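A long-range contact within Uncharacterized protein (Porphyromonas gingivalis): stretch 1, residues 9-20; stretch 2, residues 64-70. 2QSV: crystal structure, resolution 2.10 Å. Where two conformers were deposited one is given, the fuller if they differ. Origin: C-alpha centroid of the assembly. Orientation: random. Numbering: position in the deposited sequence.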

# COMPACT_ATOMS: atom_id res chain seq x y z
N ARG A 9 1.06 5.44 8.53
CA ARG A 9 1.36 5.03 7.15
C ARG A 9 2.01 6.18 6.37
O ARG A 9 1.63 7.33 6.54
N LEU A 10 2.98 5.85 5.52
CA LEU A 10 3.57 6.84 4.62
C LEU A 10 3.42 6.31 3.20
O LEU A 10 3.57 5.11 2.96
N LEU A 11 3.08 7.18 2.26
CA LEU A 11 2.71 6.73 0.92
C LEU A 11 3.39 7.60 -0.10
O LEU A 11 3.18 8.82 -0.12
N PHE A 12 4.27 6.99 -0.90
CA PHE A 12 4.91 7.68 -2.00
C PHE A 12 3.86 7.90 -3.12
O PHE A 12 2.89 7.15 -3.21
N PRO A 13 4.03 8.96 -3.95
CA PRO A 13 3.14 9.02 -5.12
C PRO A 13 3.39 7.82 -6.08
O PRO A 13 4.47 7.19 -6.02
N ILE A 14 2.44 7.55 -6.96
CA ILE A 14 2.67 6.65 -8.12
C ILE A 14 3.99 7.04 -8.75
O ILE A 14 4.21 8.22 -9.09
N SER A 15 4.88 6.07 -8.89
CA SER A 15 6.24 6.33 -9.34
C SER A 15 6.74 5.32 -10.34
O SER A 15 6.40 4.13 -10.25
N MSE A 16 7.59 5.80 -11.25
CA MSE A 16 8.40 4.95 -12.12
C MSE A 16 9.79 4.72 -11.50
O MSE A 16 10.19 5.47 -10.60
N PRO A 17 10.51 3.66 -11.94
CA PRO A 17 11.75 3.32 -11.23
C PRO A 17 12.75 4.45 -11.09
O PRO A 17 13.52 4.44 -10.13
N GLU A 18 12.77 5.40 -12.03
CA GLU A 18 13.73 6.50 -11.99
C GLU A 18 13.23 7.75 -11.26
O GLU A 18 13.99 8.72 -11.08
N ASP A 19 11.97 7.75 -10.85
CA ASP A 19 11.43 8.87 -10.08
C ASP A 19 12.19 9.12 -8.78
O ASP A 19 12.70 8.22 -8.14
N GLU A 20 12.28 10.40 -8.45
CA GLU A 20 12.74 10.84 -7.15
C GLU A 20 11.48 11.18 -6.36
O GLU A 20 10.39 11.23 -6.93
N ASN A 64 13.07 12.53 6.62
CA ASN A 64 12.74 12.60 5.20
C ASN A 64 13.26 11.37 4.47
O ASN A 64 14.46 11.21 4.29
N LEU A 65 12.34 10.50 4.09
CA LEU A 65 12.67 9.29 3.38
C LEU A 65 12.66 9.60 1.88
O LEU A 65 11.62 9.94 1.31
N SER A 66 13.83 9.50 1.27
CA SER A 66 13.99 9.65 -0.17
C SER A 66 13.76 8.34 -0.89
O SER A 66 14.25 7.29 -0.47
N LEU A 67 13.06 8.42 -2.03
CA LEU A 67 12.82 7.28 -2.86
C LEU A 67 14.10 6.86 -3.56
O LEU A 67 14.75 7.67 -4.19
N ALA A 68 14.41 5.58 -3.46
CA ALA A 68 15.56 5.01 -4.14
C ALA A 68 15.18 3.61 -4.60
O ALA A 68 15.41 2.65 -3.88
N VAL A 69 14.55 3.48 -5.76
CA VAL A 69 14.04 2.18 -6.19
C VAL A 69 15.22 1.30 -6.59
O VAL A 69 16.02 1.71 -7.41
N PRO A 70 15.32 0.10 -6.01
CA PRO A 70 16.35 -0.83 -6.46
C PRO A 70 16.21 -1.13 -7.95
O PRO A 70 15.09 -1.35 -8.45

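No direct hydrogen bond joins the two stretches; their polar connection runs entirely through two water molecules, which bridge backbone atoms beside an otherwise apolar interface. Water 1 donates to P17 O (3.0 Å from the water O) and to D19 O (2.9 Å from the water O), and accepts from V69 N, again 2.9 Å from the water O. Water 2 donates to P17 O at 2.9 Å and to V69 O at 3.0 Å, both measured from its O atom. P17 O thus accepts a hydrogen bond from each water, and the N and O of V69 find partners in the waters without pairing directly with the backbone of stretch 1.

L67 is the centre of the packing, with the largest area covered by the opposite stretch. Its side chain points toward stretch 1 in a t,p rotamer (chi1 -172°, chi2 60°), which sets CD1 over one face of the F12 ring, 4.1 Å from the ring centroid and 2° off the normal. This is a nearly ideal CH-pi contact. The same ring is approached by the base of the leucine side chain, F12 CE1 lying 3.7 Å from L67 CB. The other methyl of L67 reaches the loop: CD2 is 3.6 Å from S15 OG and 3.7 Å from D19 O.

F12 also points inward, with chi1 at -82° (m) and chi2 at -82°. At the edge of its ring, near the ring plane, CZ comes within 3.5 Å of L65 O, so the ring meets the backbone of stretch 2 as well as its side chains. Farther along, the two strands lie well apart, the CA atoms of L10 and L65 being 9.5 Å from each other, and the leucine side chains span the space between them. Both side chains point toward the opposite stretch, L10 as m,t and L65 as m,p, and they meet at their tips, with L10 CD1 3.9 Å from L65 CD2.

At the other end, V69 (chi1 175°, t) turns toward the loop and places CB 3.6 Å from P17 O. Its CG1 makes a looser apolar contact with P17 CB at 4.5 Å.

The loop that receives L67 and V69 is braced internally. A type I turn from M16 to D19 is closed by D19 N donating to M16 O at 2.9 Å, while M16 N, the amide of a selenomethionine, donates to D19 OD2 at 3.0 Å. S15, in its m rotamer, donates from OG to P13 O at 2.7 Å, so its hydroxyl is satisfied within its own stretch even as it packs against L67.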

# COMPACT_ATOMS: atom_id res chain seq x y z
CB ARG A 9 0.07 4.66 6.42
CG ARG A 9 -0.47 3.27 6.67
CD ARG A 9 -1.45 2.87 5.53
NE ARG A 9 -0.82 2.91 4.20
CZ ARG A 9 -1.48 2.94 3.04
NH1 ARG A 9 -2.81 2.94 3.00
NH2 ARG A 9 -0.81 2.98 1.90
CB LEU A 10 5.04 7.11 4.96
CG LEU A 10 5.47 7.75 6.30
CD1 LEU A 10 6.98 7.74 6.42
CD2 LEU A 10 4.94 9.17 6.48
CB LEU A 11 1.19 6.74 0.75
CG LEU A 11 0.58 6.40 -0.62
CD1 LEU A 11 0.92 4.94 -1.16
CD2 LEU A 11 -0.94 6.60 -0.53
CB PHE A 12 6.11 6.88 -2.53
CG PHE A 12 7.37 7.07 -1.73
CD1 PHE A 12 8.19 8.18 -1.95
CD2 PHE A 12 7.74 6.15 -0.78
CE1 PHE A 12 9.36 8.39 -1.20
CE2 PHE A 12 8.92 6.31 -0.03
CZ PHE A 12 9.74 7.45 -0.25
CB PRO A 13 3.50 10.34 -5.79
CG PRO A 13 4.86 10.73 -5.24
CD PRO A 13 4.98 10.08 -3.88
CB ILE A 14 1.60 6.80 -9.18
CG1 ILE A 14 0.22 6.59 -8.55
CG2 ILE A 14 1.86 5.81 -10.37
CD1 ILE A 14 -0.90 7.29 -9.28
CB SER A 15 7.23 6.26 -8.16
OG SER A 15 6.92 7.20 -7.17
CB MSE A 16 8.50 5.56 -13.49
CG MSE A 16 7.17 5.66 -14.17
SE MSE A 16 7.40 6.55 -15.88
CE MSE A 16 5.63 6.32 -16.59
CB PRO A 17 12.35 2.21 -12.08
CG PRO A 17 11.17 1.55 -12.71
CD PRO A 17 10.21 2.69 -13.01
CB GLU A 18 14.16 6.89 -13.41
CG GLU A 18 15.03 5.85 -14.12
CD GLU A 18 16.45 5.69 -13.50
OE1 GLU A 18 16.63 5.92 -12.27
OE2 GLU A 18 17.39 5.32 -14.25
CB ASP A 19 9.93 8.71 -9.84
CG ASP A 19 9.13 9.01 -11.08
OD1 ASP A 19 9.73 9.51 -12.04
OD2 ASP A 19 7.92 8.75 -11.14
CB GLU A 20 13.64 12.07 -7.31
CG GLU A 20 14.75 11.83 -8.33
CD GLU A 20 16.09 12.44 -7.92
OE1 GLU A 20 16.24 13.69 -7.98
OE2 GLU A 20 17.01 11.65 -7.57
CB ASN A 64 13.30 13.89 4.54
CG ASN A 64 12.82 15.15 5.26
OD1 ASN A 64 13.64 15.92 5.78
ND2 ASN A 64 11.52 15.36 5.32
CB LEU A 65 11.66 8.19 3.70
CG LEU A 65 11.58 7.54 5.09
CD1 LEU A 65 11.34 8.53 6.24
CD2 LEU A 65 10.45 6.52 5.05
CB SER A 66 15.41 10.10 -0.52
OG SER A 66 15.61 11.42 -0.07
CB LEU A 67 11.72 7.59 -3.89
CG LEU A 67 11.21 6.41 -4.73
CD1 LEU A 67 10.60 5.26 -3.89
CD2 LEU A 67 10.20 6.95 -5.77
CB ALA A 68 16.79 4.97 -3.17
CB VAL A 69 12.99 2.25 -7.36
CG1 VAL A 69 12.60 0.82 -7.83
CG2 VAL A 69 11.76 3.05 -6.97
CB PRO A 70 16.09 -2.09 -5.63
CG PRO A 70 15.34 -1.64 -4.47
CD PRO A 70 14.52 -0.47 -4.91
O HOH W 1 14.20 5.78 -7.50
O HOH W 2 15.54 2.43 -10.24